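Local atomic coordinates of geranylgeranyl pyrophosphate synthase (Corynebacterium glutamicum, PDB entry 3LMD), a protein that probably catalyses chain elongation of prenyl diphosphates in isoprenoid biosynthesis, as a magnesium-dependent member of the FPP/GGPP synthase family. Residues A[103-106]-A[107-111]; A[142-145]-A[146-149]. One frame throughout, in Å; residues are numbered along the deposited sequence.

Two successive helices of an all-helical prenyl synthase pack against each other, and each contact samples one of them: contact 1 lies on helix 95-118 and contact 2 on helix 132-157. Their centres are about 9 Å apart. The meeting is intimate, for Ile106 CG2 lies 3.2 Å from Leu146 O, Leu109 CB lies 3.6 Å from Leu146 CD2, and Ala110 CB sits 3.6 Å from Gly143 O. Helix 95-118 also carries Asp115, which binds calcium in a structure of this protein, though no ion is bound to this chain here. Its side chain is about 8 Å from that of His108 and about 10 Å from Gly143. Both contacts thus lie near the metal site.

Contact 1: residues A[103-106]-A[107-111]; sequences VVEI and THLAT
At the edge of the His108 imidazole, in the plane of the ring, stands Glu105 OE2, 3.8 Å from His108 CD2, while Glu105 OE1 meets the same carbon obliquely. The two side chains run alongside each other and point the same way, with carboxylate and ring planes turned 47° apart. Both have their CG anti to the backbone N, and the bend of Glu105 at chi2 (73°) brings its carboxylate round beside the ring. The meeting is through carbon: Glu105 OE2 remains 4.8 Å from His108 NE2, and its strong partner is Arg76, with which it forms a salt bridge that should favour the charged carboxylate.

Between these two in sequence, Thr107 illustrates how a helix can satisfy a buried hydroxyl with its own backbone. Its OG1 donates to Val103 O at 3.0 Å, the same carbonyl that receives Thr107 N in the regular i to i+4 bond. The two donors come from opposite faces of the carbonyl plane, so one oxygen serves both. With chi1 at -63°, OG1 lies beside the backbone N and turns back along the helix to this acceptor. Further on, Leu109 N bonds to Glu105 O at 2.9 Å, and Leu109 CG rests 3.3 Å from that oxygen.

These residues distribute themselves round helix 95-118 toward several neighbours. Glu105 and His108 both reach Arg78 of helix 77-86, and Val104 faces Leu203, Ala207 and Leu210 of helix 188-214. Val103 packs on Leu153 and Met154 of helix 132-157, whereas Ile106 touches Leu51 and Glu54 of helix 34-55, so that four helices of the prenyl synthase bundle each pack against part of the segment.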
loop_
_atom_site.group_PDB
_atom_site.type_symbol
_atom_site.label_atom_id
_atom_site.label_comp_id
_atom_site.label_asym_id
_atom_site.label_seq_id
_atom_site.Cartn_x
_atom_site.Cartn_y
_atom_site.Cartn_z
ATOM N N VAL A 103 -13.140 6.556 2.587
ATOM C CA VAL A 103 -11.745 6.522 2.149
ATOM C C VAL A 103 -10.821 6.802 3.337
ATOM O O VAL A 103 -9.809 6.112 3.520
ATOM C CB VAL A 103 -11.499 7.539 1.017
ATOM C CG1 VAL A 103 -9.964 7.765 0.777
ATOM C CG2 VAL A 103 -12.162 7.033 -0.294
ATOM N N VAL A 104 -11.160 7.808 4.140
ATOM C CA VAL A 104 -10.341 8.108 5.325
ATOM C C VAL A 104 -10.281 6.903 6.250
ATOM O O VAL A 104 -9.199 6.516 6.730
ATOM C CB VAL A 104 -10.850 9.352 6.079
ATOM C CG1 VAL A 104 -10.109 9.533 7.434
ATOM C CG2 VAL A 104 -10.666 10.586 5.178
ATOM N N GLU A 105 -11.428 6.307 6.527
ATOM C CA GLU A 105 -11.430 5.168 7.451
ATOM C C GLU A 105 -10.691 3.940 6.926
ATOM O O GLU A 105 -10.036 3.235 7.701
ATOM C CB GLU A 105 -12.850 4.795 7.890
ATOM C CG GLU A 105 -12.857 3.668 8.902
ATOM C CD GLU A 105 -12.379 4.084 10.302
ATOM O OE1 GLU A 105 -11.954 5.233 10.504
ATOM O OE2 GLU A 105 -12.460 3.252 11.235
ATOM N N ILE A 106 -10.793 3.681 5.619
ATOM C CA ILE A 106 -10.084 2.540 5.017
ATOM C C ILE A 106 -8.594 2.758 5.122
ATOM O O ILE A 106 -7.814 1.828 5.356
ATOM C CB ILE A 106 -10.458 2.385 3.519
ATOM C CG1 ILE A 106 -11.885 1.785 3.389
ATOM C CG2 ILE A 106 -9.426 1.475 2.831
ATOM C CD1 ILE A 106 -12.431 1.815 1.899
ATOM N N THR A 107 -8.183 4.001 4.926
ATOM C CA THR A 107 -6.751 4.330 5.031
ATOM C C THR A 107 -6.244 4.135 6.441
ATOM O O THR A 107 -5.152 3.571 6.652
ATOM C CB THR A 107 -6.501 5.770 4.570
ATOM O OG1 THR A 107 -6.870 5.867 3.184
ATOM C CG2 THR A 107 -5.004 6.147 4.725
ATOM N N HIS A 108 -7.053 4.573 7.406
ATOM C CA HIS A 108 -6.767 4.311 8.809
ATOM C C HIS A 108 -6.582 2.828 9.070
ATOM O O HIS A 108 -5.606 2.428 9.708
ATOM C CB HIS A 108 -7.899 4.893 9.703
ATOM C CG HIS A 108 -7.818 4.468 11.126
ATOM N ND1 HIS A 108 -6.694 4.686 11.903
ATOM C CD2 HIS A 108 -8.718 3.840 11.922
ATOM C CE1 HIS A 108 -6.911 4.203 13.120
ATOM N NE2 HIS A 108 -8.127 3.679 13.152
ATOM N N LEU A 109 -7.528 1.997 8.618
ATOM C CA LEU A 109 -7.435 0.556 8.848
ATOM C C LEU A 109 -6.205 -0.065 8.163
ATOM O O LEU A 109 -5.516 -0.909 8.762
ATOM C CB LEU A 109 -8.734 -0.160 8.393
ATOM C CG LEU A 109 -9.968 0.300 9.185
ATOM C CD1 LEU A 109 -11.287 -0.303 8.607
ATOM C CD2 LEU A 109 -9.795 -0.053 10.692
ATOM N N ALA A 110 -5.926 0.340 6.932
ATOM C CA ALA A 110 -4.762 -0.207 6.189
ATOM C C ALA A 110 -3.486 0.028 6.974
ATOM O O ALA A 110 -2.641 -0.847 7.113
ATOM C CB ALA A 110 -4.656 0.427 4.789
ATOM N N THR A 111 -3.383 1.248 7.465
ATOM C CA THR A 111 -2.306 1.736 8.320
ATOM C C THR A 111 -2.073 0.901 9.558
ATOM O O THR A 111 -0.931 0.533 9.872
ATOM C CB THR A 111 -2.714 3.167 8.736
ATOM O OG1 THR A 111 -1.966 4.088 7.962
ATOM C CG2 THR A 111 -2.585 3.408 10.236
#

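Contact 2: residues A[142-145]-A[146-149]; sequences AGDI and LLAH
Two turns of helix 132-157, one of the long helices of the prenyl synthase fold, make up this contact, in which Ile145 and His149 meet one turn apart. One face of the His149 ring is turned to the backbone of the preceding turn: Ile145 O sits 3.3 Å above it, offset toward the rim. That oxygen also accepts His149 N at 2.9 Å in a nearly straight bond (N-H...O 168°), so one residue both donates to the carbonyl and lays its ring across it. A chi1 of -64° places His149 CG beside its backbone N and brings the ring back over the acceptor. On the same face, toward the NE2 end of the ring, Ile145 CG1 lies 3.7 Å from His149 NE2, the side chains crossing at a slant.

Ile145 works in two directions, its branches dividing the labour. CG1, anti to the backbone N (chi1 -168°), reaches toward the histidine, whereas CG2 lies between N and the carbonyl carbon and turns to the next residue. There it touches Leu146 CD1 at 4.0 Å, the side chains crossing at about a right angle. Leu146 CD1 also comes to 3.3 Å from Ala142 O, which accepts the backbone N-H of Leu146. Leu147 similarly sets CG 3.4 Å from Gly143 O, the acceptor of its own backbone N-H.

This segment meets both its own chain's helices and the second subunit. Asp144 OD1 accepts a hydrogen bond from His114 NE2 of the same chain, and Asp144 also packs on His114 of the second subunit, whose Gly170 is met by Ile145 and Ala148. Within the chain, Ile145 packs on Leu62 and Val66 of helix 60-69, while Leu147 faces Ala110 and Leu146 faces Tyr113, both on helix 95-118.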
loop_
_atom_site.group_PDB
_atom_site.type_symbol
_atom_site.label_atom_id
_atom_site.label_comp_id
_atom_site.label_asym_id
_atom_site.label_seq_id
_atom_site.Cartn_x
_atom_site.Cartn_y
_atom_site.Cartn_z
ATOM N N ALA A 142 -3.723 -7.710 3.472
ATOM C CA ALA A 142 -4.997 -7.067 3.826
ATOM C C ALA A 142 -4.867 -5.527 3.753
ATOM O O ALA A 142 -5.762 -4.825 3.255
ATOM C CB ALA A 142 -5.438 -7.500 5.229
ATOM N N GLY A 143 -3.760 -4.999 4.265
ATOM C CA GLY A 143 -3.530 -3.555 4.198
ATOM C C GLY A 143 -3.486 -3.124 2.732
ATOM O O GLY A 143 -4.084 -2.118 2.360
ATOM N N ASP A 144 -2.817 -3.898 1.885
ATOM C CA ASP A 144 -2.702 -3.513 0.461
ATOM C C ASP A 144 -4.043 -3.541 -0.288
ATOM O O ASP A 144 -4.316 -2.660 -1.148
ATOM C CB ASP A 144 -1.699 -4.408 -0.273
ATOM C CG ASP A 144 -0.257 -4.163 0.181
ATOM O OD1 ASP A 144 -0.012 -3.193 0.928
ATOM O OD2 ASP A 144 0.640 -4.939 -0.204
ATOM N N ILE A 145 -4.870 -4.562 -0.034
ATOM C CA ILE A 145 -6.113 -4.629 -0.780
ATOM C C ILE A 145 -7.013 -3.483 -0.293
ATOM O O ILE A 145 -7.781 -2.918 -1.090
ATOM C CB ILE A 145 -6.858 -6.017 -0.680
ATOM C CG1 ILE A 145 -7.982 -6.094 -1.718
ATOM C CG2 ILE A 145 -7.438 -6.280 0.755
ATOM C CD1 ILE A 145 -7.500 -6.355 -3.157
ATOM N N LEU A 146 -6.898 -3.112 0.978
ATOM C CA LEU A 146 -7.649 -1.926 1.460
ATOM C C LEU A 146 -7.259 -0.666 0.693
ATOM O O LEU A 146 -8.120 0.126 0.274
ATOM C CB LEU A 146 -7.510 -1.738 2.993
ATOM C CG LEU A 146 -8.683 -2.317 3.807
ATOM C CD1 LEU A 146 -8.869 -3.831 3.630
ATOM C CD2 LEU A 146 -8.452 -1.956 5.255
ATOM N N LEU A 147 -5.964 -0.478 0.482
ATOM C CA LEU A 147 -5.488 0.663 -0.330
ATOM C C LEU A 147 -6.036 0.581 -1.758
ATOM O O LEU A 147 -6.421 1.597 -2.341
ATOM C CB LEU A 147 -3.934 0.761 -0.312
ATOM C CG LEU A 147 -3.445 0.997 1.145
ATOM C CD1 LEU A 147 -1.968 0.740 1.368
ATOM C CD2 LEU A 147 -3.813 2.409 1.690
ATOM N N ALA A 148 -6.128 -0.616 -2.322
ATOM C CA ALA A 148 -6.733 -0.740 -3.662
ATOM C C ALA A 148 -8.228 -0.341 -3.630
ATOM O O ALA A 148 -8.705 0.345 -4.534
ATOM C CB ALA A 148 -6.600 -2.173 -4.219
ATOM N N HIS A 149 -8.965 -0.808 -2.620
ATOM C CA HIS A 149 -10.374 -0.387 -2.431
ATOM C C HIS A 149 -10.479 1.136 -2.321
ATOM O O HIS A 149 -11.355 1.774 -2.940
ATOM C CB HIS A 149 -10.984 -0.957 -1.130
ATOM C CG HIS A 149 -11.091 -2.453 -1.105
ATOM N ND1 HIS A 149 -11.384 -3.192 -2.218
ATOM C CD2 HIS A 149 -10.990 -3.334 -0.082
ATOM C CE1 HIS A 149 -11.439 -4.474 -1.899
ATOM N NE2 HIS A 149 -11.194 -4.585 -0.603
#